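Long-range contact in glutathione peroxidase (Schistosoma mansoni, PDB 2V1M), which reduces hydrogen peroxide to water at the expense of two glutathione molecules, which leave as glutathione disulfide: residues His32-Val37 with Arg66-Pro71. Numbering follows the deposited sequence.
Sequences HVCLIV and RILAFP
Val33 to Val37 and Arg66 to Pro71 pair as neighbouring parallel strands at the heart of the central sheet, their axes 4.7 Å apart and inclined by 20°. Five backbone hydrogen bonds join them as far as Phe70, running from Arg66 N to Val33 O (2.8 Å) at one end to Phe70 N to Val37 O (2.9 Å) at the other. In the parallel manner, Leu35 and Val37 each use N-H and C=O toward the second strand, bonding the residues on either side of their partners Ile67 and Ala69, while the alternate residues Cys34 and Ile36 bond to strand 136-139. Arg66 O also takes a CA-H...O contact from Cys34 CA at 3.1 Å. The link between the strands contains helix 46-60, making this the beta-alpha-beta crossover of the thioredoxin fold. Leu35 and Ile67, on the sheet face that carries Val37 and Ala69, both pack on Leu53 of that helix, while CB of Leu35 lies 4.3 Å from CG1 of Ile67. The other face carries Cys34, Arg66, Ile36 and Leu68. There CD1 of Leu68 reaches back to CB of Cys34 (4.0 Å), and CG2 of Ile36 meets the CD2-CE2 side of the Phe70 ring obliquely, 3.8 Å from CD2. Helix 113-121 covers this side, with Tyr115 and Leu118 against Ile36, and Phe70 stacks on Phe101. At the partly exposed start of the pair, the Arg66 side chain bends at chi2 (-67°) and its guanidinium lies over one face of the His32 imidazole. The two planes are 30° apart, with CZ offset toward the ring's rim and NH2 of Arg66 only 3.3 Å from CE1 of His32. The guanidinium's other terminal nitrogen, NH1, is hydrogen-bonded to the carbonyl of Val61.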
# COMPACT_ATOMS: atom_id res chain seq x y z
N HIS A 32 -8.89 5.02 10.45
CA HIS A 32 -8.62 3.60 10.13
C HIS A 32 -7.14 3.34 10.07
O HIS A 32 -6.36 4.22 9.70
CB HIS A 32 -9.31 3.26 8.79
CG HIS A 32 -10.81 3.23 8.93
ND1 HIS A 32 -11.69 3.62 7.94
CD2 HIS A 32 -11.59 2.86 9.98
CE1 HIS A 32 -12.93 3.50 8.38
NE2 HIS A 32 -12.90 3.03 9.61
N VAL A 33 -6.74 2.13 10.43
CA VAL A 33 -5.35 1.72 10.24
C VAL A 33 -5.17 1.37 8.78
O VAL A 33 -6.02 0.68 8.22
CB VAL A 33 -5.03 0.50 11.15
CG1 VAL A 33 -3.65 -0.10 10.84
CG2 VAL A 33 -5.15 0.88 12.61
N CYS A 34 -4.07 1.85 8.16
CA CYS A 34 -3.85 1.57 6.76
C CYS A 34 -2.55 0.82 6.55
O CYS A 34 -1.53 1.10 7.20
CB CYS A 34 -3.80 2.87 5.92
SG CYS A 34 -5.31 3.84 5.98
N LEU A 35 -2.60 -0.14 5.62
CA LEU A 35 -1.41 -0.85 5.17
C LEU A 35 -1.23 -0.49 3.70
O LEU A 35 -2.11 -0.80 2.88
CB LEU A 35 -1.56 -2.36 5.36
CG LEU A 35 -0.26 -3.13 5.06
CD1 LEU A 35 0.85 -2.81 6.09
CD2 LEU A 35 -0.57 -4.63 5.00
N ILE A 36 -0.15 0.24 3.39
CA ILE A 36 0.06 0.79 2.06
C ILE A 36 1.16 -0.01 1.38
O ILE A 36 2.31 -0.09 1.91
CB ILE A 36 0.40 2.31 2.14
CG1 ILE A 36 -0.73 3.04 2.88
CG2 ILE A 36 0.62 2.82 0.72
CD1 ILE A 36 -0.53 4.55 3.01
N VAL A 37 0.82 -0.59 0.23
CA VAL A 37 1.70 -1.57 -0.42
C VAL A 37 1.90 -1.15 -1.86
O VAL A 37 0.93 -0.86 -2.56
CB VAL A 37 1.02 -2.98 -0.37
CG1 VAL A 37 2.01 -4.05 -0.92
CG2 VAL A 37 0.57 -3.31 1.02
N ARG A 66 -7.61 -0.83 6.50
CA ARG A 66 -7.75 -0.53 5.07
C ARG A 66 -6.41 -0.80 4.40
O ARG A 66 -5.39 -0.26 4.78
CB ARG A 66 -8.19 0.93 4.88
CG ARG A 66 -9.56 1.23 5.53
CD ARG A 66 -10.68 0.49 4.85
NE ARG A 66 -11.97 0.83 5.45
CZ ARG A 66 -12.49 0.22 6.52
NH1 ARG A 66 -11.81 -0.73 7.18
NH2 ARG A 66 -13.69 0.59 6.97
N ILE A 67 -6.43 -1.65 3.38
CA ILE A 67 -5.25 -1.94 2.59
C ILE A 67 -5.33 -1.14 1.29
O ILE A 67 -6.38 -1.16 0.62
CB ILE A 67 -5.14 -3.47 2.31
CG1 ILE A 67 -5.00 -4.22 3.64
CG2 ILE A 67 -3.98 -3.76 1.35
CD1 ILE A 67 -5.13 -5.74 3.49
N LEU A 68 -4.25 -0.44 0.97
CA LEU A 68 -4.17 0.42 -0.21
C LEU A 68 -3.03 -0.11 -1.07
O LEU A 68 -1.89 -0.17 -0.59
CB LEU A 68 -3.88 1.88 0.16
CG LEU A 68 -4.93 2.69 0.89
CD1 LEU A 68 -5.21 2.25 2.25
CD2 LEU A 68 -4.49 4.14 0.85
N ALA A 69 -3.32 -0.44 -2.32
CA ALA A 69 -2.31 -1.04 -3.23
C ALA A 69 -2.05 -0.11 -4.40
O ALA A 69 -2.98 0.22 -5.18
CB ALA A 69 -2.79 -2.39 -3.72
N PHE A 70 -0.79 0.30 -4.53
CA PHE A 70 -0.31 1.22 -5.56
C PHE A 70 0.56 0.48 -6.57
O PHE A 70 1.70 0.14 -6.26
CB PHE A 70 0.48 2.37 -4.93
CG PHE A 70 -0.42 3.33 -4.19
CD1 PHE A 70 -1.03 4.38 -4.87
CD2 PHE A 70 -0.68 3.14 -2.83
CE1 PHE A 70 -1.91 5.24 -4.23
CE2 PHE A 70 -1.56 4.01 -2.17
CZ PHE A 70 -2.18 5.05 -2.87
N PRO A 71 0.05 0.25 -7.79
CA PRO A 71 0.90 -0.35 -8.83
C PRO A 71 2.08 0.58 -9.13
O PRO A 71 1.95 1.80 -9.12
CB PRO A 71 -0.03 -0.44 -10.05
CG PRO A 71 -1.46 -0.50 -9.41
CD PRO A 71 -1.33 0.49 -8.28